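Local structure of 2-oxoadipate dioxygenase/decarboxylase (Pseudomonas putida, 6W1G) at residues G254-I262 against L337-L348. The protein catalyses the iron(II)-dependent decarboxylation and hydroxylation of 2-oxoadipate to D-2-hydroxyglutarate, a step of D-lysine catabolism, with molecular oxygen as co-substrate. Numbering follows the deposited sequence. Where two conformers were deposited one is given.
Sequences GPPTRRHPI and LQANFAEFPDDL
The carboxylate of Asp346 reaches across to two successive backbone amides: OD2 takes Arg259 N at 2.8 Å and OD1 takes His260 N at 2.8 Å, each oxygen using its syn lone pair. Asp346 is also the acid of a salt-bridge network with Arg258 and Arg259, which ties the loop leading into strand 264-275 to the turn between helices 330-341 and 348-353. Its CG stands anti to the backbone N (chi1 -165°), aiming both oxygens at the loop. Toward this carboxylate the two guanidinium groups offer charge alone, with no N-H aimed at it. Asp346 OD1 lies over one face of the Arg258 guanidinium, while at the edge, in plane, NH1 bonds Phe344 O at 3.0 Å and NH2 gives Pro345 O a straighter bond of 2.8 Å. NE and NH2 together grip His260 O side-on, the chain being bent at chi3 (52°), and a water accepts from NH1 and donates to Phe341 O. A leucine in place of Arg258 would probably leave the carbonyls of Phe344, Pro345 and His260 without these donors and Asp346 without one of its two positive neighbours.

Apolar packing flanks and underlies these bonds. Pro256 lays CD over the Phe341 ring, 3.5 Å from Phe341 CG, and its CD also meets CG of Leu337; Tyr310 of helix 304-321 packs against the same phenylalanine. Ile262 points CD1 almost straight down on the centre of the Phe344 ring, 3.6 Å from its centroid; the same methyl meets the Arg258 guanidinium near its rim, on the face opposite Asp346 OD1. Leu302 touches both Ile262 and Phe344. Met351 lies against Arg258, His260 and Ile262. Beyond the carboxylate, Leu348 crosses His260 at about a right angle, its CG over the imidazole face and 3.3 Å from His260 ND1.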
loop_
_atom_site.group_PDB
_atom_site.type_symbol
_atom_site.label_atom_id
_atom_site.label_comp_id
_atom_site.label_asym_id
_atom_site.label_seq_id
_atom_site.Cartn_x
_atom_site.Cartn_y
_atom_site.Cartn_z
ATOM N N GLY A 254 12.331 -3.340 4.466
ATOM C CA GLY A 254 12.662 -2.845 3.151
ATOM C C GLY A 254 14.155 -2.674 2.974
ATOM O O GLY A 254 14.964 -3.085 3.805
ATOM N N PRO A 255 14.560 -2.063 1.864
ATOM C CA PRO A 255 15.991 -1.785 1.641
ATOM C C PRO A 255 16.514 -0.796 2.664
ATOM O O PRO A 255 15.740 -0.131 3.348
ATOM C CB PRO A 255 16.008 -1.153 0.242
ATOM C CG PRO A 255 14.662 -0.442 0.173
ATOM C CD PRO A 255 13.694 -1.392 0.872
ATOM N N PRO A 256 17.839 -0.673 2.778
ATOM C CA PRO A 256 18.424 0.387 3.592
ATOM C C PRO A 256 18.282 1.759 2.951
ATOM O O PRO A 256 17.776 1.880 1.813
ATOM C CB PRO A 256 19.892 -0.034 3.688
ATOM C CG PRO A 256 20.132 -0.639 2.324
ATOM C CD PRO A 256 18.847 -1.363 1.957
ATOM N N THR A 257 18.723 2.778 3.673
ATOM C CA THR A 257 18.749 4.142 3.164
ATOM C C THR A 257 19.510 4.193 1.850
ATOM O O THR A 257 20.607 3.641 1.731
ATOM C CB THR A 257 19.441 5.040 4.193
ATOM O OG1 THR A 257 18.812 4.889 5.483
ATOM C CG2 THR A 257 19.412 6.489 3.738
ATOM N N ARG A 258 18.947 4.903 0.879
ATOM C CA ARG A 258 19.543 5.076 -0.429
ATOM C C ARG A 258 19.267 6.489 -0.913
ATOM O O ARG A 258 18.272 7.112 -0.558
ATOM C CB ARG A 258 18.891 4.104 -1.442
ATOM C CG ARG A 258 19.301 2.653 -1.280
ATOM C CD ARG A 258 18.404 1.716 -2.068
ATOM N NE ARG A 258 18.288 2.107 -3.478
ATOM C CZ ARG A 258 19.125 1.756 -4.460
ATOM N NH1 ARG A 258 20.182 0.980 -4.210
ATOM N NH2 ARG A 258 18.907 2.206 -5.700
ATOM N N ARG A 259 20.135 6.963 -1.808
ATOM C CA ARG A 259 19.860 8.208 -2.522
ATOM C C ARG A 259 18.638 8.064 -3.428
ATOM O O ARG A 259 17.859 9.021 -3.572
ATOM C CB ARG A 259 21.055 8.590 -3.383
ATOM C CG ARG A 259 22.273 8.974 -2.572
ATOM C CD ARG A 259 23.529 9.182 -3.420
ATOM N NE ARG A 259 24.239 7.926 -3.662
ATOM C CZ ARG A 259 24.704 7.517 -4.840
ATOM N NH1 ARG A 259 24.561 8.267 -5.925
ATOM N NH2 ARG A 259 25.329 6.346 -4.920
ATOM N N HIS A 260 18.455 6.881 -4.032
ATOM C CA HIS A 260 17.350 6.614 -4.953
ATOM C C HIS A 260 16.631 5.395 -4.415
ATOM O O HIS A 260 16.957 4.247 -4.774
ATOM C CB HIS A 260 17.878 6.454 -6.374
ATOM C CG HIS A 260 18.463 7.724 -6.848
ATOM N ND1 HIS A 260 17.688 8.836 -7.122
ATOM C CD2 HIS A 260 19.748 8.109 -7.006
ATOM C CE1 HIS A 260 18.476 9.840 -7.453
ATOM N NE2 HIS A 260 19.720 9.417 -7.412
ATOM N N PRO A 261 15.672 5.614 -3.513
ATOM C CA PRO A 261 14.982 4.503 -2.856
ATOM C C PRO A 261 14.318 3.572 -3.846
ATOM O O PRO A 261 13.885 3.976 -4.933
ATOM C CB PRO A 261 13.979 5.218 -1.936
ATOM C CG PRO A 261 14.757 6.516 -1.597
ATOM C CD PRO A 261 15.278 6.915 -2.960
ATOM N N ILE A 262 14.157 2.324 -3.415
ATOM C CA ILE A 262 13.509 1.273 -4.173
ATOM C C ILE A 262 12.426 0.622 -3.313
ATOM O O ILE A 262 12.545 0.527 -2.088
ATOM C CB ILE A 262 14.516 0.221 -4.707
ATOM C CG1 ILE A 262 15.304 -0.425 -3.560
ATOM C CG2 ILE A 262 15.433 0.876 -5.733
ATOM C CD1 ILE A 262 16.337 -1.433 -4.054
ATOM N N LEU A 337 22.462 -5.054 6.474
ATOM C CA LEU A 337 21.608 -4.680 5.351
ATOM C C LEU A 337 22.291 -3.665 4.456
ATOM O O LEU A 337 22.271 -3.800 3.220
ATOM C CB LEU A 337 20.297 -4.137 5.902
ATOM C CG LEU A 337 19.219 -3.789 4.902
ATOM C CD1 LEU A 337 18.669 -5.054 4.299
ATOM C CD2 LEU A 337 18.137 -2.960 5.581
ATOM N N GLN A 338 22.859 -2.612 5.049
ATOM C CA GLN A 338 23.558 -1.619 4.252
ATOM C C GLN A 338 24.721 -2.249 3.499
ATOM O O GLN A 338 24.905 -2.002 2.298
ATOM C CB GLN A 338 23.986 -0.438 5.123
ATOM C CG GLN A 338 24.477 0.838 4.317
ATOM C CD GLN A 338 23.705 1.241 3.010
ATOM O OE1 GLN A 338 22.681 1.943 3.058
ATOM N NE2 GLN A 338 24.226 0.819 1.832
ATOM N N ALA A 339 25.503 -3.088 4.172
ATOM C CA ALA A 339 26.654 -3.690 3.518
ATOM C C ALA A 339 26.235 -4.527 2.318
ATOM O O ALA A 339 26.832 -4.422 1.246
ATOM C CB ALA A 339 27.438 -4.507 4.539
ATOM N N ASN A 340 25.206 -5.356 2.475
ATOM C CA ASN A 340 24.811 -6.246 1.394
ATOM C C ASN A 340 24.135 -5.492 0.249
ATOM O O ASN A 340 24.261 -5.900 -0.906
ATOM C CB ASN A 340 23.893 -7.335 1.949
ATOM C CG ASN A 340 24.660 -8.463 2.629
ATOM O OD1 ASN A 340 25.093 -9.402 1.973
ATOM N ND2 ASN A 340 24.815 -8.380 3.949
ATOM N N PHE A 341 23.450 -4.388 0.533
ATOM C CA PHE A 341 22.724 -3.681 -0.525
ATOM C C PHE A 341 23.612 -2.698 -1.264
ATOM O O PHE A 341 23.148 -2.046 -2.201
ATOM C CB PHE A 341 21.470 -2.985 0.019
ATOM C CG PHE A 341 20.229 -3.807 -0.151
ATOM C CD1 PHE A 341 19.897 -4.768 0.780
ATOM C CD2 PHE A 341 19.414 -3.637 -1.243
ATOM C CE1 PHE A 341 18.785 -5.545 0.619
ATOM C CE2 PHE A 341 18.292 -4.398 -1.413
ATOM C CZ PHE A 341 17.948 -5.339 -0.474
ATOM N N ALA A 342 24.888 -2.582 -0.863
ATOM C CA ALA A 342 25.838 -1.823 -1.678
ATOM C C ALA A 342 25.874 -2.302 -3.126
ATOM O O ALA A 342 26.226 -1.516 -4.014
ATOM C CB ALA A 342 27.245 -1.914 -1.067
ATOM N N GLU A 343 25.535 -3.562 -3.384
ATOM C CA GLU A 343 25.526 -4.135 -4.725
ATOM C C GLU A 343 24.334 -3.706 -5.576
ATOM O O GLU A 343 24.332 -3.976 -6.784
ATOM C CB GLU A 343 25.496 -5.654 -4.578
ATOM C CG GLU A 343 25.456 -6.449 -5.863
ATOM C CD GLU A 343 25.596 -7.943 -5.643
ATOM O OE1 GLU A 343 26.267 -8.354 -4.668
ATOM O OE2 GLU A 343 25.023 -8.694 -6.459
ATOM N N PHE A 344 23.340 -3.064 -5.000
ATOM C CA PHE A 344 22.212 -2.580 -5.778
ATOM C C PHE A 344 22.539 -1.161 -6.226
ATOM O O PHE A 344 22.644 -0.267 -5.378
ATOM C CB PHE A 344 20.930 -2.599 -4.950
ATOM C CG PHE A 344 19.680 -2.625 -5.802
ATOM C CD1 PHE A 344 19.383 -1.573 -6.666
ATOM C CD2 PHE A 344 18.831 -3.718 -5.789
ATOM C CE1 PHE A 344 18.269 -1.619 -7.487
ATOM C CE2 PHE A 344 17.712 -3.771 -6.603
ATOM C CZ PHE A 344 17.417 -2.713 -7.447
ATOM N N PRO A 345 22.722 -0.905 -7.526
ATOM C CA PRO A 345 23.149 0.436 -7.952
ATOM C C PRO A 345 22.266 1.526 -7.371
ATOM O O PRO A 345 21.038 1.400 -7.374
ATOM C CB PRO A 345 23.027 0.381 -9.474
ATOM C CG PRO A 345 23.315 -1.067 -9.784
ATOM C CD PRO A 345 22.632 -1.835 -8.672
ATOM N N ASP A 346 22.899 2.598 -6.872
ATOM C CA ASP A 346 22.210 3.722 -6.233
ATOM C C ASP A 346 22.435 4.989 -7.060
ATOM O O ASP A 346 22.624 6.089 -6.535
ATOM C CB ASP A 346 22.619 3.896 -4.766
ATOM C CG ASP A 346 21.667 4.792 -3.993
ATOM O OD1 ASP A 346 20.524 5.021 -4.463
ATOM O OD2 ASP A 346 22.064 5.259 -2.891
ATOM N N ASP A 347 22.450 4.811 -8.358
ATOM C CA ASP A 347 22.610 5.857 -9.343
ATOM C C ASP A 347 21.444 5.678 -10.311
ATOM O O ASP A 347 21.231 4.590 -10.839
ATOM C CB ASP A 347 23.963 5.658 -10.016
ATOM C CG ASP A 347 24.195 6.606 -11.149
ATOM O OD1 ASP A 347 23.714 6.290 -12.235
ATOM O OD2 ASP A 347 24.866 7.646 -10.930
ATOM N N LEU A 348 20.675 6.731 -10.525
ATOM C CA LEU A 348 19.448 6.592 -11.323
ATOM C C LEU A 348 19.756 6.206 -12.758
ATOM O O LEU A 348 19.042 5.382 -13.354
ATOM C CB LEU A 348 18.654 7.890 -11.363
ATOM C CG LEU A 348 17.581 8.182 -10.323
ATOM C CD1 LEU A 348 16.807 9.417 -10.748
ATOM C CD2 LEU A 348 16.671 6.996 -10.151
HETATM O O HOH W 1 21.280 -0.009 -1.818
#